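Hyaluronoglucosaminidase (Apis mellifera, PDB 1FCQ) hydrolyses hyaluronan as a family 56 glycosidase built on a seven-stranded TIM barrel, and is a major allergen of bee venom. Local coordinates at residues 266-271 with 314-319. Sequence-based numbering, arbitrary orientation.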
loop_
_atom_site.group_PDB
_atom_site.type_symbol
_atom_site.label_atom_id
_atom_site.label_comp_id
_atom_site.label_asym_id
_atom_site.label_seq_id
_atom_site.Cartn_x
_atom_site.Cartn_y
_atom_site.Cartn_z
ATOM N N TYR A 266 -0.889 5.591 -6.676
ATOM C CA TYR A 266 -0.457 6.920 -7.103
ATOM C C TYR A 266 -1.227 8.010 -6.369
ATOM O O TYR A 266 -2.441 7.937 -6.247
ATOM C CB TYR A 266 -0.776 7.030 -8.596
ATOM C CG TYR A 266 -0.096 8.160 -9.328
ATOM C CD1 TYR A 266 1.116 7.982 -9.955
ATOM C CD2 TYR A 266 -0.698 9.421 -9.380
ATOM C CE1 TYR A 266 1.762 9.024 -10.621
ATOM C CE2 TYR A 266 -0.086 10.454 -10.062
ATOM C CZ TYR A 266 1.130 10.255 -10.672
ATOM O OH TYR A 266 1.736 11.315 -11.324
ATOM N N TRP A 267 -0.489 9.010 -5.871
ATOM C CA TRP A 267 -1.173 10.079 -5.134
ATOM C C TRP A 267 -1.015 11.377 -5.920
ATOM O O TRP A 267 0.019 11.558 -6.554
ATOM C CB TRP A 267 -0.648 10.242 -3.725
ATOM C CG TRP A 267 -1.444 11.075 -2.764
ATOM C CD1 TRP A 267 -2.761 11.417 -2.831
ATOM C CD2 TRP A 267 -0.953 11.608 -1.525
ATOM N NE1 TRP A 267 -3.121 12.158 -1.722
ATOM C CE2 TRP A 267 -2.034 12.266 -0.904
ATOM C CE3 TRP A 267 0.289 11.584 -0.875
ATOM C CZ2 TRP A 267 -1.902 12.919 0.322
ATOM C CZ3 TRP A 267 0.409 12.220 0.349
ATOM C CH2 TRP A 267 -0.686 12.881 0.936
ATOM N N TYR A 268 -2.044 12.218 -5.860
ATOM C CA TYR A 268 -1.984 13.505 -6.563
ATOM C C TYR A 268 -1.405 14.602 -5.691
ATOM O O TYR A 268 -1.382 15.768 -6.111
ATOM C CB TYR A 268 -3.366 13.882 -7.126
ATOM C CG TYR A 268 -4.392 14.068 -6.024
ATOM C CD1 TYR A 268 -4.548 15.342 -5.486
ATOM C CD2 TYR A 268 -5.148 13.046 -5.496
ATOM C CE1 TYR A 268 -5.446 15.561 -4.461
ATOM C CE2 TYR A 268 -6.051 13.245 -4.470
ATOM C CZ TYR A 268 -6.188 14.526 -3.948
ATOM O OH TYR A 268 -7.071 14.775 -2.925
ATOM N N LYS A 269 -0.897 14.282 -4.509
ATOM C CA LYS A 269 -0.220 15.236 -3.647
ATOM C C LYS A 269 1.235 14.784 -3.467
ATOM O O LYS A 269 1.508 13.589 -3.608
ATOM C CB LYS A 269 -0.831 15.279 -2.244
ATOM C CG LYS A 269 -2.298 15.670 -2.185
ATOM C CD LYS A 269 -2.434 17.157 -2.505
ATOM C CE LYS A 269 -3.775 17.666 -1.992
ATOM N NZ LYS A 269 -3.965 19.095 -2.389
ATOM N N TYR A 270 2.147 15.693 -3.167
ATOM C CA TYR A 270 3.543 15.327 -2.917
ATOM C C TYR A 270 3.623 14.724 -1.529
ATOM O O TYR A 270 3.045 15.253 -0.573
ATOM C CB TYR A 270 4.483 16.544 -3.032
ATOM C CG TYR A 270 4.572 16.994 -4.476
ATOM C CD1 TYR A 270 3.828 18.077 -4.947
ATOM C CD2 TYR A 270 5.372 16.315 -5.387
ATOM C CE1 TYR A 270 3.900 18.464 -6.261
ATOM C CE2 TYR A 270 5.447 16.697 -6.712
ATOM C CZ TYR A 270 4.714 17.791 -7.149
ATOM O OH TYR A 270 4.755 18.165 -8.468
ATOM N N GLN A 271 4.338 13.624 -1.336
ATOM C CA GLN A 271 4.419 12.976 -0.030
ATOM C C GLN A 271 5.056 13.844 1.042
ATOM O O GLN A 271 4.673 13.753 2.212
ATOM C CB GLN A 271 5.156 11.647 -0.212
ATOM C CG GLN A 271 5.153 10.706 0.979
ATOM C CD GLN A 271 5.911 9.426 0.668
ATOM O OE1 GLN A 271 5.342 8.454 0.164
ATOM N NE2 GLN A 271 7.209 9.419 0.958
ATOM N N LEU A 314 -14.745 21.144 -4.107
ATOM C CA LEU A 314 -14.692 21.936 -5.334
ATOM C C LEU A 314 -13.281 22.206 -5.832
ATOM O O LEU A 314 -13.072 22.190 -7.050
ATOM C CB LEU A 314 -15.423 23.260 -5.132
ATOM C CG LEU A 314 -16.925 23.164 -4.874
ATOM C CD1 LEU A 314 -17.485 24.466 -4.331
ATOM C CD2 LEU A 314 -17.629 22.749 -6.164
ATOM N N GLN A 315 -12.329 22.422 -4.930
ATOM C CA GLN A 315 -10.945 22.634 -5.355
ATOM C C GLN A 315 -10.369 21.353 -5.973
ATOM O O GLN A 315 -9.663 21.402 -6.989
ATOM C CB GLN A 315 -10.066 23.128 -4.212
ATOM C CG GLN A 315 -8.665 23.548 -4.619
ATOM C CD GLN A 315 -7.681 22.426 -4.862
ATOM O OE1 GLN A 315 -7.765 21.394 -4.197
ATOM N NE2 GLN A 315 -6.748 22.577 -5.791
ATOM N N PHE A 316 -10.688 20.210 -5.365
ATOM C CA PHE A 316 -10.192 18.950 -5.925
ATOM C C PHE A 316 -10.812 18.678 -7.286
ATOM O O PHE A 316 -10.119 18.268 -8.227
ATOM C CB PHE A 316 -10.418 17.768 -4.953
ATOM C CG PHE A 316 -9.973 16.498 -5.657
ATOM C CD1 PHE A 316 -8.637 16.326 -5.977
ATOM C CD2 PHE A 316 -10.897 15.543 -6.026
ATOM C CE1 PHE A 316 -8.220 15.175 -6.635
ATOM C CE2 PHE A 316 -10.487 14.393 -6.688
ATOM C CZ PHE A 316 -9.150 14.217 -6.996
ATOM N N ARG A 317 -12.106 18.963 -7.433
ATOM C CA ARG A 317 -12.796 18.788 -8.702
ATOM C C ARG A 317 -12.175 19.696 -9.762
ATOM O O ARG A 317 -11.952 19.305 -10.890
ATOM C CB ARG A 317 -14.295 19.056 -8.553
ATOM C CG ARG A 317 -15.088 18.597 -9.772
ATOM C CD ARG A 317 -16.588 18.589 -9.519
ATOM N NE ARG A 317 -17.337 17.837 -10.511
ATOM C CZ ARG A 317 -18.375 17.029 -10.370
ATOM N NH1 ARG A 317 -18.935 16.713 -9.210
ATOM N NH2 ARG A 317 -18.934 16.446 -11.428
ATOM N N GLU A 318 -11.808 20.928 -9.383
ATOM C CA GLU A 318 -11.136 21.827 -10.319
ATOM C C GLU A 318 -9.808 21.230 -10.766
ATOM O O GLU A 318 -9.472 21.203 -11.952
ATOM C CB GLU A 318 -10.901 23.141 -9.598
ATOM C CG GLU A 318 -10.490 24.357 -10.377
ATOM C CD GLU A 318 -10.590 25.610 -9.491
ATOM O OE1 GLU A 318 -9.514 26.014 -9.015
ATOM O OE2 GLU A 318 -11.705 26.127 -9.290
ATOM N N TYR A 319 -9.041 20.681 -9.811
ATOM C CA TYR A 319 -7.751 20.068 -10.161
ATOM C C TYR A 319 -7.951 18.881 -11.082
ATOM O O TYR A 319 -7.217 18.639 -12.056
ATOM C CB TYR A 319 -6.999 19.640 -8.898
ATOM C CG TYR A 319 -5.692 18.932 -9.183
ATOM C CD1 TYR A 319 -4.589 19.586 -9.702
ATOM C CD2 TYR A 319 -5.562 17.572 -8.894
ATOM C CE1 TYR A 319 -3.397 18.925 -9.949
ATOM C CE2 TYR A 319 -4.383 16.911 -9.133
ATOM C CZ TYR A 319 -3.306 17.572 -9.668
ATOM O OH TYR A 319 -2.124 16.909 -9.885
HETATM O O HOH W 1 -6.618 19.025 -4.621
#
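Tyr268, Phe316 and Tyr319 form a buried aromatic cluster joining the loop residue between strands 261-267 and 269-270 to the last modelled helix, 310-328. Phe316 lays its CD1-CE1 bond obliquely over one face of Tyr268, with CE1 over the ring centre and 3.4 Å from Tyr268 CZ. The planes are inclined at 39° and the centroids lie 4.6 Å apart, so the rings overlap without lying flat on each other. One turn further along the helix, Tyr319 reaches the root of the same side chain, its CE2 3.8 Å from Tyr268 CB. Both helix residues extend CG anti to N (chi1 176° and 177°), which carries their rings out from the helix to the loop. Trp267 NE1 lies above the opposite face of Tyr268, offset toward the rim. Beside the cluster, one water donates to Gln315 OE1 (2.7 Å) and accepts a weak hydrogen bond from Lys269 NZ; Asp277 takes both a salt bridge from Lys269 and a hydrogen bond from Gln315. Tyr319 OH hydrogen-bonds to Leu278 O and its side chain touches Leu283, so the contact adjoins the start of helix 280-292, while Trp267 meets Trp301 of the adjacent parallel strand 297-301 edge-to-face.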